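PDB 6X1N: mbDLG-3 protein from Monosiga brevicollis, which forms a PDZ domain of a choanoflagellate Dlg protein, a peptide-binding module whose parent protein probably takes part in protein kinase binding. Local coordinates for residues L5-L10 with V88-L93; L22-A27 with V36-S41; G58-S63 with T94-M99. All blocks are in the same frame, centred on the assembly; numbering follows the deposited sequence.

Contact 1 (L5-L10 with V88-L93)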
loop_
_atom_site.group_PDB
_atom_site.type_symbol
_atom_site.label_atom_id
_atom_site.label_comp_id
_atom_site.label_asym_id
_atom_site.label_seq_id
_atom_site.Cartn_x
_atom_site.Cartn_y
_atom_site.Cartn_z
ATOM N N LEU A 5 -7.462 1.065 -11.482
ATOM C CA LEU A 5 -7.577 1.719 -10.188
ATOM C C LEU A 5 -8.600 0.960 -9.356
ATOM O O LEU A 5 -9.774 0.876 -9.738
ATOM C CB LEU A 5 -8.020 3.169 -10.384
ATOM C CG LEU A 5 -8.007 4.049 -9.137
ATOM C CD1 LEU A 5 -6.579 4.250 -8.650
ATOM C CD2 LEU A 5 -8.698 5.377 -9.430
ATOM N N ARG A 6 -8.149 0.377 -8.246
ATOM C CA ARG A 6 -8.987 -0.443 -7.382
ATOM C C ARG A 6 -9.205 0.271 -6.056
ATOM O O ARG A 6 -8.257 0.800 -5.462
ATOM C CB ARG A 6 -8.337 -1.807 -7.135
ATOM C CG ARG A 6 -8.576 -2.773 -8.279
ATOM C CD ARG A 6 -7.642 -3.987 -8.243
ATOM N NE ARG A 6 -6.315 -3.691 -8.784
ATOM C CZ ARG A 6 -5.178 -3.660 -8.086
ATOM N NH1 ARG A 6 -5.158 -3.923 -6.784
ATOM N NH2 ARG A 6 -4.048 -3.369 -8.720
ATOM N N THR A 7 -10.447 0.294 -5.597
ATOM C CA THR A 7 -10.794 0.827 -4.286
ATOM C C THR A 7 -11.246 -0.365 -3.461
ATOM O O THR A 7 -12.241 -1.016 -3.794
ATOM C CB THR A 7 -11.889 1.886 -4.393
ATOM O OG1 THR A 7 -11.421 2.976 -5.199
ATOM C CG2 THR A 7 -12.220 2.415 -3.016
ATOM N N VAL A 8 -10.496 -0.675 -2.413
ATOM C CA VAL A 8 -10.664 -1.905 -1.653
ATOM C C VAL A 8 -10.807 -1.537 -0.188
ATOM O O VAL A 8 -10.037 -0.719 0.326
ATOM C CB VAL A 8 -9.447 -2.831 -1.847
ATOM C CG1 VAL A 8 -9.608 -4.103 -1.035
ATOM C CG2 VAL A 8 -9.252 -3.151 -3.326
ATOM N N THR A 9 -11.780 -2.131 0.489
ATOM C CA THR A 9 -11.885 -2.020 1.935
ATOM C C THR A 9 -11.511 -3.362 2.536
ATOM O O THR A 9 -12.105 -4.389 2.192
ATOM C CB THR A 9 -13.293 -1.621 2.367
ATOM O OG1 THR A 9 -13.588 -0.317 1.856
ATOM C CG2 THR A 9 -13.391 -1.600 3.885
ATOM N N LEU A 10 -10.508 -3.363 3.396
ATOM C CA LEU A 10 -10.084 -4.556 4.102
ATOM C C LEU A 10 -10.472 -4.435 5.562
ATOM O O LEU A 10 -10.405 -3.347 6.144
ATOM C CB LEU A 10 -8.569 -4.731 4.025
ATOM C CG LEU A 10 -7.940 -4.840 2.635
ATOM C CD1 LEU A 10 -6.436 -4.976 2.783
ATOM C CD2 LEU A 10 -8.509 -6.019 1.872
ATOM N N VAL A 88 -10.514 -1.253 10.192
ATOM C CA VAL A 88 -10.968 -0.985 8.833
ATOM C C VAL A 88 -9.881 -0.229 8.084
ATOM O O VAL A 88 -9.301 0.731 8.611
ATOM C CB VAL A 88 -12.299 -0.215 8.817
ATOM C CG1 VAL A 88 -12.738 0.040 7.394
ATOM C CG2 VAL A 88 -13.363 -1.002 9.568
ATOM N N MET A 89 -9.595 -0.664 6.861
ATOM C CA MET A 89 -8.615 -0.010 6.008
ATOM C C MET A 89 -9.203 0.136 4.613
ATOM O O MET A 89 -9.564 -0.866 3.987
ATOM C CB MET A 89 -7.334 -0.841 5.951
ATOM C CG MET A 89 -6.256 -0.214 5.100
ATOM S SD MET A 89 -4.867 -1.315 4.780
ATOM C CE MET A 89 -4.196 -1.519 6.431
ATOM N N THR A 90 -9.295 1.364 4.118
ATOM C CA THR A 90 -9.709 1.610 2.745
ATOM C C THR A 90 -8.473 2.024 1.961
ATOM O O THR A 90 -7.668 2.824 2.447
ATOM C CB THR A 90 -10.803 2.672 2.667
ATOM O OG1 THR A 90 -11.948 2.220 3.407
ATOM C CG2 THR A 90 -11.216 2.884 1.222
ATOM N N LEU A 91 -8.312 1.453 0.770
ATOM C CA LEU A 91 -7.134 1.651 -0.063
ATOM C C LEU A 91 -7.560 2.060 -1.461
ATOM O O LEU A 91 -8.541 1.534 -1.994
ATOM C CB LEU A 91 -6.368 0.338 -0.218
ATOM C CG LEU A 91 -5.834 -0.319 1.048
ATOM C CD1 LEU A 91 -5.422 -1.746 0.728
ATOM C CD2 LEU A 91 -4.661 0.456 1.590
ATOM N N ASN A 92 -6.812 2.981 -2.061
ATOM C CA ASN A 92 -6.832 3.208 -3.498
ATOM C C ASN A 92 -5.525 2.658 -4.036
ATOM O O ASN A 92 -4.448 3.126 -3.640
ATOM C CB ASN A 92 -6.921 4.696 -3.828
ATOM C CG ASN A 92 -8.333 5.208 -3.839
ATOM O OD1 ASN A 92 -9.112 4.938 -2.929
ATOM N ND2 ASN A 92 -8.679 5.955 -4.883
ATOM N N LEU A 93 -5.619 1.658 -4.906
ATOM C CA LEU A 93 -4.480 0.891 -5.385
ATOM C C LEU A 93 -4.438 0.914 -6.903
ATOM O O LEU A 93 -5.477 0.923 -7.571
ATOM C CB LEU A 93 -4.646 -0.587 -4.998
ATOM C CG LEU A 93 -4.751 -0.891 -3.509
ATOM C CD1 LEU A 93 -5.117 -2.349 -3.289
ATOM C CD2 LEU A 93 -3.456 -0.574 -2.799
#
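R6 with L93, V8 with L91 and L10 with M89 make three antiparallel hydrogen-bonded pairs, each closed by two N-H to carbonyl bonds. The shortest runs from L10 N to M89 O at 2.7 Å, and R6 N points almost straight at L93 O (2.8 Å, 174°). Between them T7 faces N92 and T9 faces T90 as non-hydrogen-bonded pairs. T90 can be followed outward from its CB, which lies 4.2 Å from both T9 OG1 and V8 O. T90 OG1, anti to the carbonyl carbon (chi1 -60°), meets T9 OG1 in a weak hydrogen bond of 3.4 Å. T90 CG2 lies 3.9 Å from V8 O. With an alanine here, T9 OG1 would probably be left without its hydroxyl partner and V8 O without the CG2 contact. In this pairing the first strand of the PDZ fold runs antiparallel to its last, bringing the two ends of the domain together. The face that carries V8, L10, L91 and L93 is largely apolar, with R6 at its end: L10 CD1 touches L91 CD1 at 4.0 Å, V8 CG2 sits near L93 CD1, and L10 goes on to F19 of strand 19-22 and A48 of helix 48-52. R6 NH1 lies 3.8 Å from L93 CB; that nitrogen is bonded to Q54 O and salt-bridged to D59, and R6 NE bonds a bound glycerol.

Contact 2 (L22-A27 with V36-S41)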
loop_
_atom_site.group_PDB
_atom_site.type_symbol
_atom_site.label_atom_id
_atom_site.label_comp_id
_atom_site.label_asym_id
_atom_site.label_seq_id
_atom_site.Cartn_x
_atom_site.Cartn_y
_atom_site.Cartn_z
ATOM N N LEU A 22 6.055 -1.196 1.449
ATOM C CA LEU A 22 7.364 -0.568 1.413
ATOM C C LEU A 22 7.197 0.894 1.042
ATOM O O LEU A 22 6.155 1.327 0.536
ATOM C CB LEU A 22 8.356 -1.270 0.468
ATOM C CG LEU A 22 8.166 -1.261 -1.053
ATOM C CD1 LEU A 22 8.432 0.108 -1.711
ATOM C CD2 LEU A 22 9.099 -2.304 -1.652
ATOM N N GLY A 23 8.242 1.659 1.298
ATOM C CA GLY A 23 8.243 3.050 0.940
ATOM C C GLY A 23 9.635 3.613 1.083
ATOM O O GLY A 23 10.583 2.900 1.419
ATOM N N PRO A 24 9.788 4.908 0.823
ATOM C CA PRO A 24 11.111 5.530 0.900
ATOM C C PRO A 24 11.496 5.828 2.341
ATOM O O PRO A 24 10.662 5.883 3.242
ATOM C CB PRO A 24 10.929 6.833 0.110
ATOM C CG PRO A 24 9.504 7.180 0.305
ATOM C CD PRO A 24 8.737 5.862 0.437
ATOM N N ALA A 25 12.798 6.014 2.549
ATOM C CA ALA A 25 13.285 6.343 3.883
ATOM C C ALA A 25 12.708 7.665 4.384
ATOM O O ALA A 25 12.341 7.781 5.562
ATOM C CB ALA A 25 14.814 6.404 3.883
ATOM N N LYS A 26 12.594 8.657 3.509
ATOM C CA LYS A 26 12.257 10.024 3.891
ATOM C C LYS A 26 10.967 10.434 3.194
ATOM O O LYS A 26 10.811 10.202 1.991
ATOM C CB LYS A 26 13.408 10.957 3.470
ATOM C CG LYS A 26 13.280 12.429 3.850
ATOM C CD LYS A 26 14.630 13.160 3.722
ATOM C CE LYS A 26 15.135 13.213 2.278
ATOM N NZ LYS A 26 14.382 14.182 1.427
ATOM N N ALA A 27 10.050 11.036 3.945
ATOM C CA ALA A 27 8.817 11.573 3.394
ATOM C C ALA A 27 9.083 12.889 2.680
ATOM O O ALA A 27 10.016 13.627 3.020
ATOM C CB ALA A 27 7.810 11.812 4.520
ATOM N N VAL A 36 9.681 6.794 -5.248
ATOM C CA VAL A 36 8.803 7.509 -4.336
ATOM C C VAL A 36 7.431 6.861 -4.434
ATOM O O VAL A 36 7.061 6.301 -5.471
ATOM C CB VAL A 36 8.805 9.022 -4.677
ATOM C CG1 VAL A 36 8.284 9.256 -6.084
ATOM C CG2 VAL A 36 8.041 9.848 -3.656
ATOM N N GLY A 37 6.684 6.928 -3.344
ATOM C CA GLY A 37 5.391 6.281 -3.249
ATOM C C GLY A 37 5.441 5.048 -2.361
ATOM O O GLY A 37 6.496 4.471 -2.088
ATOM N N ILE A 38 4.271 4.661 -1.885
ATOM C CA ILE A 38 4.105 3.497 -1.021
ATOM C C ILE A 38 3.611 2.341 -1.873
ATOM O O ILE A 38 2.721 2.521 -2.713
ATOM C CB ILE A 38 3.090 3.815 0.091
ATOM C CG1 ILE A 38 3.575 4.994 0.944
ATOM C CG2 ILE A 38 2.822 2.570 0.943
ATOM C CD1 ILE A 38 4.943 4.773 1.556
ATOM N N PHE A 39 4.175 1.150 -1.661
ATOM C CA PHE A 39 3.870 -0.023 -2.472
ATOM C C PHE A 39 3.564 -1.239 -1.617
ATOM O O PHE A 39 4.096 -1.388 -0.516
ATOM C CB PHE A 39 5.040 -0.338 -3.401
ATOM C CG PHE A 39 5.104 0.589 -4.555
ATOM C CD1 PHE A 39 5.573 1.874 -4.395
ATOM C CD2 PHE A 39 4.627 0.202 -5.788
ATOM C CE1 PHE A 39 5.576 2.748 -5.457
ATOM C CE2 PHE A 39 4.644 1.069 -6.850
ATOM C CZ PHE A 39 5.102 2.335 -6.687
ATOM N N ILE A 40 2.709 -2.113 -2.137
ATOM C CA ILE A 40 2.518 -3.433 -1.546
ATOM C C ILE A 40 3.722 -4.282 -1.918
ATOM O O ILE A 40 4.011 -4.471 -3.106
ATOM C CB ILE A 40 1.227 -4.075 -2.058
ATOM C CG1 ILE A 40 0.023 -3.160 -1.817
ATOM C CG2 ILE A 40 1.068 -5.468 -1.453
ATOM C CD1 ILE A 40 -0.527 -3.177 -0.462
ATOM N N SER A 41 4.432 -4.788 -0.912
ATOM C CA SER A 41 5.612 -5.610 -1.142
ATOM C C SER A 41 5.387 -7.103 -0.924
ATOM O O SER A 41 6.269 -7.888 -1.280
ATOM C CB SER A 41 6.778 -5.129 -0.266
ATOM O OG SER A 41 6.388 -5.105 1.098
#
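L22 and F39 form one antiparallel hydrogen-bonded pair that closes the end of strand 19-22 onto strand 38-43. Two backbone bonds hold it: L22 N gives to F39 O at 2.8 Å, and F39 N returns to L22 O at 3.0 Å, tilted 26° from the carbonyl plane. L22 O also receives the CA-H of I38 at 3.4 Å, so two donors from adjacent residues share this oxygen.

The apolar contacts rest chiefly on the L22 side chain. Its CG takes the crowded position between backbone N and carbonyl carbon (chi1 68°). Of its two methyls, L22 CD1 meets F39 CB at 3.8 Å and L22 CD2 meets S41 CB at 3.9 Å. Beyond the pair, I38 CD1 lies 3.8 Å from G23 CA, where a beta carbon on G23 would collide with that methyl. P24 crosses I38 at about a right angle, its CD 4.1 Å from I38 CD1 and 3.7 Å from G37 O.

The pair sits where strand 19-22 of the PDZ fold runs into the loop before strand 38-43; as in other PDZ domains, strand 19-22 probably lines the peptide groove together with helix 74-82. Helix 97-102 lies against the contact through Y100, which meets L22 and S41, and through M99, which meets V36 and F39. On its other edge strand 38-43 pairs with strand 59-64, and P24 is backbone-bonded to Y74 at the start of helix 74-82.

Contact 3 (G58-S63 with T94-M99)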
loop_
_atom_site.group_PDB
_atom_site.type_symbol
_atom_site.label_atom_id
_atom_site.label_comp_id
_atom_site.label_asym_id
_atom_site.label_seq_id
_atom_site.Cartn_x
_atom_site.Cartn_y
_atom_site.Cartn_z
ATOM N N GLY A 58 3.324 -5.117 -5.797
ATOM C CA GLY A 58 3.607 -4.181 -6.864
ATOM C C GLY A 58 2.552 -3.123 -7.079
ATOM O O GLY A 58 2.724 -2.269 -7.963
ATOM N N ASP A 59 1.474 -3.139 -6.308
ATOM C CA ASP A 59 0.509 -2.047 -6.342
ATOM C C ASP A 59 1.093 -0.829 -5.642
ATOM O O ASP A 59 1.699 -0.941 -4.567
ATOM C CB ASP A 59 -0.757 -2.411 -5.561
ATOM C CG ASP A 59 -1.668 -3.368 -6.288
ATOM O OD1 ASP A 59 -1.492 -3.585 -7.509
ATOM O OD2 ASP A 59 -2.611 -3.840 -5.622
ATOM N N GLN A 60 0.876 0.346 -6.225
ATOM C CA GLN A 60 1.076 1.576 -5.477
ATOM C C GLN A 60 -0.163 1.841 -4.640
ATOM O O GLN A 60 -1.293 1.753 -5.144
ATOM C CB GLN A 60 1.342 2.750 -6.415
ATOM C CG GLN A 60 1.567 4.022 -5.623
ATOM C CD GLN A 60 2.237 5.131 -6.399
ATOM O OE1 GLN A 60 2.437 5.036 -7.611
ATOM N NE2 GLN A 60 2.581 6.211 -5.697
ATOM N N ILE A 61 0.047 2.126 -3.354
ATOM C CA ILE A 61 -1.027 2.568 -2.476
ATOM C C ILE A 61 -1.097 4.083 -2.625
ATOM O O ILE A 61 -0.302 4.814 -2.035
ATOM C CB ILE A 61 -0.790 2.172 -1.019
ATOM C CG1 ILE A 61 -0.456 0.683 -0.875
ATOM C CG2 ILE A 61 -2.026 2.525 -0.206
ATOM C CD1 ILE A 61 -0.258 0.248 0.590
ATOM N N LEU A 62 -2.060 4.562 -3.410
ATOM C CA LEU A 62 -2.183 6.000 -3.632
ATOM C C LEU A 62 -2.745 6.698 -2.402
ATOM O O LEU A 62 -2.348 7.827 -2.076
ATOM C CB LEU A 62 -3.053 6.271 -4.856
ATOM C CG LEU A 62 -2.469 5.749 -6.171
ATOM C CD1 LEU A 62 -3.524 5.742 -7.286
ATOM C CD2 LEU A 62 -1.261 6.569 -6.590
ATOM N N SER A 63 -3.671 6.049 -1.701
ATOM C CA SER A 63 -4.208 6.608 -0.472
ATOM C C SER A 63 -4.657 5.470 0.425
ATOM O O SER A 63 -4.941 4.360 -0.039
ATOM C CB SER A 63 -5.371 7.563 -0.763
ATOM O OG SER A 63 -6.422 6.878 -1.411
ATOM N N THR A 94 -3.236 0.864 -7.457
ATOM C CA THR A 94 -3.089 0.589 -8.880
ATOM C C THR A 94 -1.735 -0.064 -9.114
ATOM O O THR A 94 -0.756 0.278 -8.446
ATOM C CB THR A 94 -3.269 1.869 -9.715
ATOM O OG1 THR A 94 -3.493 1.532 -11.093
ATOM C CG2 THR A 94 -2.060 2.795 -9.579
ATOM N N ALA A 95 -1.689 -1.041 -10.012
ATOM C CA ALA A 95 -0.421 -1.694 -10.296
ATOM C C ALA A 95 0.533 -0.683 -10.908
ATOM O O ALA A 95 0.162 0.068 -11.813
ATOM C CB ALA A 95 -0.636 -2.866 -11.257
ATOM N N ASN A 96 1.755 -0.629 -10.404
ATOM C CA ASN A 96 2.742 0.328 -10.901
ATOM C C ASN A 96 4.075 -0.385 -10.989
ATOM O O ASN A 96 4.964 -0.201 -10.150
ATOM C CB ASN A 96 2.796 1.580 -10.022
ATOM C CG ASN A 96 3.685 2.657 -10.599
ATOM O OD1 ASN A 96 4.374 2.437 -11.598
ATOM N ND2 ASN A 96 3.705 3.819 -9.948
ATOM N N PRO A 97 4.240 -1.244 -11.999
ATOM C CA PRO A 97 5.458 -2.062 -12.059
ATOM C C PRO A 97 6.715 -1.262 -12.308
ATOM O O PRO A 97 7.780 -1.646 -11.812
ATOM C CB PRO A 97 5.164 -3.050 -13.198
ATOM C CG PRO A 97 4.145 -2.362 -14.039
ATOM C CD PRO A 97 3.292 -1.581 -13.078
ATOM N N GLY A 98 6.625 -0.155 -13.045
ATOM C CA GLY A 98 7.819 0.633 -13.301
ATOM C C GLY A 98 8.411 1.198 -12.027
ATOM O O GLY A 98 9.601 1.027 -11.743
ATOM N N MET A 99 7.578 1.855 -11.218
ATOM C CA MET A 99 8.086 2.430 -9.978
ATOM C C MET A 99 8.475 1.341 -8.989
ATOM O O MET A 99 9.469 1.478 -8.267
ATOM C CB MET A 99 7.061 3.383 -9.365
ATOM C CG MET A 99 7.572 4.093 -8.114
ATOM S SD MET A 99 8.949 5.237 -8.446
ATOM C CE MET A 99 8.049 6.678 -8.991
#
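Q60 and T94 form a hydrogen-bonded antiparallel pair, with Q60 N to T94 O at 2.8 Å and T94 N to Q60 O at 3.1 Å. Next to it D59 and A95 bring their CA atoms to 4.1 Å, and N96 N continues the pairing to G58 O at 3.1 Å. Over this tight part the side chains of Q60 and N96 run side by side with amide planes 25° apart. N96 ND2 gives to Q60 OE1 at 2.9 Å, the acceptor lying in the N96 amide plane. The bond fixes which way the N96 amide is turned and presents its OD1 to M99 N, 3.3 Å away above the carbonyl plane. D59 OD1 rests 3.5 Å from A95 CA, while D59 OD2 turns to R6 and F56.

The other side is looser: L62 CD1 meets T94 CG2 at 4.0 Å, and A95, exposed, points its CB away, though it still grazes D59 OD1. L62 and S63 together face N92 as a classic beta bulge. The bond from M99 N to N96 OD1 is a capping bond and makes N96 the N-cap of helix 97-102, an appended C-terminal helix following the last strand of the domain, reminiscent of the third PDZ domain of PSD-95.

How the contacts relate
All three contacts belong to one antiparallel sheet, in the order 6-11, 88-95, 59-64, 38-43, 19-22. Contacts 1 and 3 share strand 88-95, have centres about 13 Å apart and are tied by the salt bridge from R6 NH1 to D59 OD2 (2.8 Å) and by N92 O with L62 N (2.8 Å). Contacts 2 and 3 are closer, about 10 Å between centres, joined by I38 O with I61 N (2.8 Å) and by F39 CZ packing on M99 CG (3.4 Å). Contacts 1 and 2 stand about 17 Å apart between centres, on opposite sides of the chain's centre. As in other PDZ domains, the peptide groove probably lies between strand 19-22 and helix 74-82, nearest contact 2.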